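Local coordinates for CELL WALL surface anchor family protein (Streptococcus pneumoniae, PDB 2WW8) that forms the adhesin of the pneumococcal pilus and probably binds host-cell ligands through an integrin-like domain, at residues T391-N399 and I424-Q432. Residues are numbered along the deposited sequence; the frame is centred on the assembly and turned at random.
Sequences TMSYPINFN and ILLSDFITQ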
ATOM      1  N   THR A 391      23.550 -24.394 -38.911  1.00 13.48           N
ATOM      2  CA  THR A 391      24.343 -24.006 -40.036  1.00 14.45           C
ATOM      3  C   THR A 391      25.826 -24.196 -39.666  1.00 14.81           C
ATOM      4  O   THR A 391      26.704 -23.764 -40.424  1.00 14.33           O
ATOM      5  CB  THR A 391      24.082 -22.535 -40.476  1.00 14.35           C
ATOM      6  OG1 THR A 391      24.276 -21.669 -39.359  1.00 15.46           O
ATOM      7  CG2 THR A 391      22.655 -22.298 -41.090  1.00 12.80           C
ATOM      8  N   MET A 392      26.073 -24.854 -38.532  1.00 12.95           N
ATOM      9  CA  MET A 392      27.349 -25.306 -38.064  1.00 12.70           C
ATOM     10  C   MET A 392      27.185 -26.636 -37.317  1.00 14.18           C
ATOM     11  O   MET A 392      26.121 -26.881 -36.734  1.00 14.72           O
ATOM     12  CB  MET A 392      27.888 -24.269 -37.048  1.00 11.63           C
ATOM     13  CG  MET A 392      28.238 -22.996 -37.822  1.00 13.40           C
ATOM     14  SD  MET A 392      28.889 -21.661 -36.748  1.00 17.38           S
ATOM     15  CE  MET A 392      30.538 -22.247 -36.389  1.00 18.37           C
ATOM     16  N   SER A 393      28.225 -27.454 -37.269  1.00 12.95           N
ATOM     17  CA  SER A 393      28.126 -28.705 -36.492  1.00 12.63           C
ATOM     18  C   SER A 393      29.574 -29.145 -36.224  1.00 14.82           C
ATOM     19  O   SER A 393      30.511 -28.665 -36.898  1.00 15.32           O
ATOM     20  CB  SER A 393      27.371 -29.773 -37.332  1.00 13.27           C
ATOM     21  OG  SER A 393      27.965 -29.920 -38.617  1.00 14.16           O
ATOM     22  N   TYR A 394      29.786 -30.054 -35.276  1.00 13.79           N
ATOM     23  CA  TYR A 394      31.107 -30.687 -35.085  1.00 13.54           C
ATOM     24  C   TYR A 394      31.258 -31.850 -36.061  1.00 12.24           C
ATOM     25  O   TYR A 394      30.287 -32.507 -36.359  1.00 14.01           O
ATOM     26  CB  TYR A 394      31.308 -31.196 -33.664  1.00 12.29           C
ATOM     27  CG  TYR A 394      31.530 -30.070 -32.649  1.00 12.48           C
ATOM     28  CD1 TYR A 394      32.689 -29.309 -32.644  1.00 14.46           C
ATOM     29  CD2 TYR A 394      30.624 -29.878 -31.623  1.00 16.19           C
ATOM     30  CE1 TYR A 394      32.914 -28.321 -31.682  1.00 11.08           C
ATOM     31  CE2 TYR A 394      30.833 -28.948 -30.633  1.00 15.32           C
ATOM     32  CZ  TYR A 394      31.968 -28.169 -30.674  1.00 15.63           C
ATOM     33  OH  TYR A 394      32.093 -27.197 -29.715  1.00 11.68           O
ATOM     34  N   PRO A 395      32.467 -32.076 -36.586  1.00 12.91           N
ATOM     35  CA  PRO A 395      32.711 -33.145 -37.557  1.00 13.54           C
ATOM     36  C   PRO A 395      32.674 -34.520 -36.840  1.00 14.46           C
ATOM     37  O   PRO A 395      33.148 -34.658 -35.708  1.00 13.11           O
ATOM     38  CB  PRO A 395      34.131 -32.836 -38.099  1.00 13.21           C
ATOM     39  CG  PRO A 395      34.835 -32.146 -36.954  1.00 12.31           C
ATOM     40  CD  PRO A 395      33.698 -31.324 -36.279  1.00 14.30           C
ATOM     41  N   ILE A 396      32.113 -35.507 -37.525  1.00 13.78           N
ATOM     42  CA  ILE A 396      32.230 -36.892 -37.154  1.00 14.50           C
ATOM     43  C   ILE A 396      33.692 -37.259 -37.465  1.00 16.77           C
ATOM     44  O   ILE A 396      34.268 -36.827 -38.502  1.00 15.93           O
ATOM     45  CB  ILE A 396      31.264 -37.659 -38.009  1.00 14.93           C
ATOM     46  CG1 ILE A 396      29.856 -37.136 -37.677  1.00 13.29           C
ATOM     47  CG2 ILE A 396      31.446 -39.214 -37.873  1.00 11.65           C
ATOM     48  CD1 ILE A 396      28.760 -37.695 -38.585  1.00 12.09           C
ATOM     49  N   ASN A 397      34.284 -38.025 -36.542  1.00 15.97           N
ATOM     50  CA  ASN A 397      35.728 -38.286 -36.555  1.00 15.46           C
ATOM     51  C   ASN A 397      36.075 -39.455 -37.480  1.00 15.16           C
ATOM     52  O   ASN A 397      36.489 -40.499 -37.013  1.00 14.44           O
ATOM     53  CB  ASN A 397      36.222 -38.478 -35.108  1.00 15.18           C
ATOM     54  CG  ASN A 397      37.705 -38.774 -35.006  1.00 16.07           C
ATOM     55  OD1 ASN A 397      38.489 -38.187 -35.709  1.00 14.31           O
ATOM     56  ND2 ASN A 397      38.086 -39.728 -34.177  1.00 16.30           N
ATOM     57  N   PHE A 398      35.885 -39.290 -38.793  1.00 14.36           N
ATOM     58  CA  PHE A 398      36.316 -40.303 -39.776  1.00 16.13           C
ATOM     59  C   PHE A 398      37.815 -40.546 -39.799  1.00 16.93           C
ATOM     60  O   PHE A 398      38.598 -39.600 -39.680  1.00 18.77           O
ATOM     61  CB  PHE A 398      35.809 -39.943 -41.191  1.00 14.70           C
ATOM     62  CG  PHE A 398      34.294 -40.092 -41.352  1.00 13.50           C
ATOM     63  CD1 PHE A 398      33.698 -41.344 -41.292  1.00 12.26           C
ATOM     64  CD2 PHE A 398      33.480 -39.001 -41.556  1.00 13.73           C
ATOM     65  CE1 PHE A 398      32.325 -41.494 -41.436  1.00 14.89           C
ATOM     66  CE2 PHE A 398      32.068 -39.102 -41.684  1.00 13.78           C
ATOM     67  CZ  PHE A 398      31.498 -40.367 -41.653  1.00 16.44           C
ATOM     68  N   ASN A 399      38.200 -41.800 -39.983  1.00 17.35           N
ATOM     69  CA  ASN A 399      39.588 -42.230 -40.154  1.00 17.05           C
ATOM     70  C   ASN A 399      39.987 -42.244 -41.634  1.00 17.92           C
ATOM     71  O   ASN A 399      39.341 -42.903 -42.457  1.00 16.65           O
ATOM     72  CB  ASN A 399      39.742 -43.622 -39.519  1.00 17.03           C
ATOM     73  CG  ASN A 399      41.187 -44.088 -39.419  1.00 18.84           C
ATOM     74  OD1 ASN A 399      42.130 -43.495 -39.944  1.00 20.15           O
ATOM     75  ND2 ASN A 399      41.356 -45.212 -38.750  1.00 20.23           N
ATOM     76  N   ILE A 424      25.304 -41.136 -32.732  1.00 12.52           N
ATOM     77  CA  ILE A 424      26.748 -41.132 -32.614  1.00 12.82           C
ATOM     78  C   ILE A 424      27.120 -40.585 -31.230  1.00 13.14           C
ATOM     79  O   ILE A 424      26.701 -39.516 -30.861  1.00 12.92           O
ATOM     80  CB  ILE A 424      27.408 -40.296 -33.764  1.00 13.22           C
ATOM     81  CG1 ILE A 424      27.050 -40.913 -35.144  1.00 14.16           C
ATOM     82  CG2 ILE A 424      28.950 -40.277 -33.574  1.00 13.16           C
ATOM     83  CD1 ILE A 424      27.444 -39.976 -36.342  1.00 13.74           C
ATOM     84  N   LEU A 425      27.947 -41.322 -30.503  1.00 13.76           N
ATOM     85  CA  LEU A 425      28.483 -40.894 -29.216  1.00 13.40           C
ATOM     86  C   LEU A 425      29.353 -39.653 -29.357  1.00 14.12           C
ATOM     87  O   LEU A 425      30.057 -39.479 -30.351  1.00 12.12           O
ATOM     88  CB  LEU A 425      29.334 -42.019 -28.662  1.00 12.15           C
ATOM     89  CG  LEU A 425      28.554 -43.232 -28.160  1.00 14.27           C
ATOM     90  CD1 LEU A 425      29.532 -44.084 -27.414  1.00 10.95           C
ATOM     91  CD2 LEU A 425      27.421 -42.859 -27.225  1.00 13.05           C
ATOM     92  N   LEU A 426      29.330 -38.817 -28.335  1.00 14.36           N
ATOM     93  CA  LEU A 426      30.109 -37.580 -28.416  1.00 17.19           C
ATOM     94  C   LEU A 426      31.609 -37.833 -28.665  1.00 16.41           C
ATOM     95  O   LEU A 426      32.274 -37.055 -29.372  1.00 16.57           O
ATOM     96  CB  LEU A 426      29.922 -36.720 -27.153  1.00 16.90           C
ATOM     97  CG  LEU A 426      30.469 -35.277 -27.187  1.00 18.71           C
ATOM     98  CD1 LEU A 426      30.015 -34.432 -28.357  1.00 20.53           C
ATOM     99  CD2 LEU A 426      30.200 -34.598 -25.805  1.00 21.88           C
ATOM    100  N   SER A 427      32.113 -38.957 -28.157  1.00 15.64           N
ATOM    101  CA  SER A 427      33.525 -39.298 -28.373  1.00 17.13           C
ATOM    102  C   SER A 427      33.859 -39.688 -29.845  1.00 17.13           C
ATOM    103  O   SER A 427      35.018 -39.806 -30.247  1.00 19.38           O
ATOM    104  CB  SER A 427      33.949 -40.357 -27.338  1.00 16.62           C
ATOM    105  OG  SER A 427      33.195 -41.513 -27.625  1.00 17.23           O
ATOM    106  N   ASP A 428      32.857 -39.899 -30.694  1.00 15.86           N
ATOM    107  CA  ASP A 428      33.121 -40.112 -32.116  1.00 13.78           C
ATOM    108  C   ASP A 428      32.912 -38.844 -32.974  1.00 12.66           C
ATOM    109  O   ASP A 428      32.972 -38.915 -34.193  1.00 13.30           O
ATOM    110  CB  ASP A 428      32.363 -41.324 -32.701  1.00 11.76           C
ATOM    111  CG  ASP A 428      32.810 -42.626 -32.094  1.00 15.54           C
ATOM    112  OD1 ASP A 428      34.044 -42.843 -32.014  1.00 19.68           O
ATOM    113  OD2 ASP A 428      31.994 -43.481 -31.658  1.00 19.13           O
ATOM    114  N   PHE A 429      32.752 -37.686 -32.343  1.00 13.73           N
ATOM    115  CA  PHE A 429      32.950 -36.375 -32.993  1.00 13.99           C
ATOM    116  C   PHE A 429      34.267 -35.726 -32.584  1.00 14.81           C
ATOM    117  O   PHE A 429      34.768 -36.019 -31.484  1.00 15.39           O
ATOM    118  CB  PHE A 429      31.882 -35.440 -32.490  1.00 12.94           C
ATOM    119  CG  PHE A 429      30.511 -35.732 -33.018  1.00 12.91           C
ATOM    120  CD1 PHE A 429      30.082 -35.092 -34.179  1.00 10.37           C
ATOM    121  CD2 PHE A 429      29.660 -36.625 -32.354  1.00  9.90           C
ATOM    122  CE1 PHE A 429      28.771 -35.287 -34.643  1.00 13.68           C
ATOM    123  CE2 PHE A 429      28.331 -36.846 -32.817  1.00 11.81           C
ATOM    124  CZ  PHE A 429      27.923 -36.186 -34.002  1.00 11.67           C
ATOM    125  N   ILE A 430      34.811 -34.834 -33.418  1.00 14.81           N
ATOM    126  CA  ILE A 430      35.940 -33.997 -32.939  1.00 16.18           C
ATOM    127  C   ILE A 430      35.361 -32.735 -32.325  1.00 16.86           C
ATOM    128  O   ILE A 430      34.751 -31.926 -33.025  1.00 18.40           O
ATOM    129  CB  ILE A 430      36.999 -33.671 -34.028  1.00 17.64           C
ATOM    130  CG1 ILE A 430      37.505 -34.962 -34.707  1.00 16.89           C
ATOM    131  CG2 ILE A 430      38.185 -32.917 -33.411  1.00 16.05           C
ATOM    132  CD1 ILE A 430      37.986 -34.693 -36.123  1.00 23.40           C
ATOM    133  N   THR A 431      35.550 -32.525 -31.033  1.00 15.44           N
ATOM    134  CA  THR A 431      34.901 -31.332 -30.454  1.00 18.21           C
ATOM    135  C   THR A 431      35.914 -30.441 -29.754  1.00 19.34           C
ATOM    136  O   THR A 431      35.523 -29.474 -29.149  1.00 21.13           O
ATOM    137  CB  THR A 431      33.896 -31.769 -29.374  1.00 16.75           C
ATOM    138  OG1 THR A 431      34.610 -32.432 -28.333  1.00 20.05           O
ATOM    139  CG2 THR A 431      32.813 -32.710 -29.967  1.00 14.76           C
ATOM    140  N   GLN A 432      37.197 -30.769 -29.839  1.00 21.97           N
ATOM    141  CA  GLN A 432      38.267 -29.937 -29.291  1.00 23.17           C
ATOM    142  C   GLN A 432      39.500 -30.033 -30.180  1.00 21.65           C
ATOM    143  O   GLN A 432      39.736 -31.071 -30.781  1.00 20.65           O
ATOM    144  CB  GLN A 432      38.690 -30.463 -27.909  1.00 24.20           C
ATOM    145  CG  GLN A 432      37.675 -30.061 -26.821  1.00 30.82           C
ATOM    146  CD  GLN A 432      38.307 -30.257 -25.450  1.00 42.49           C
ATOM    147  OE1 GLN A 432      39.522 -30.049 -25.291  1.00 41.69           O
ATOM    148  NE2 GLN A 432      37.505 -30.691 -24.466  1.00 41.95           N
TER
HETATM  149  O   HOH W   1      36.314 -41.811 -32.884  1.00 22.65           O
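Y394 lays one face of its ring against the backbone of T431, whose CA sits 4.0 Å from the centroid of the Y394 ring in a CH-pi contact. T431 CG2, anti to its own carbonyl carbon, reaches the CD2 side of the same ring, and Y394 OH hydrogen-bonds to E437. The F429 ring turns its edge to Y394 O, which lies in the ring plane, 3.4 Å from F429 CD1. I396 crosses this ring obliquely, its CG1 3.7 Å from F429 CE1, while its CD1 presses at 3.5 Å on I424 CD1, tighter than usual for two methyls. On the more open side I430 runs across P395 and N397 at about right angles. With CG anti to the backbone N (chi1 179°), N397 brings OD1 to 3.5 Å from I430 CG1, and its ND2 reaches D428 OD1 through a water; D428 OD2 forms a salt bridge with K417. Two backbone bonds, I430 N to P395 O at 2.8 Å and N397 N to D428 O, make a single antiparallel beta bridge with I396 and F429 as its non-hydrogen-bonded pair, joining two loops packed against helices 359-373, 407-416 and 516-526 of the integrin-like domain.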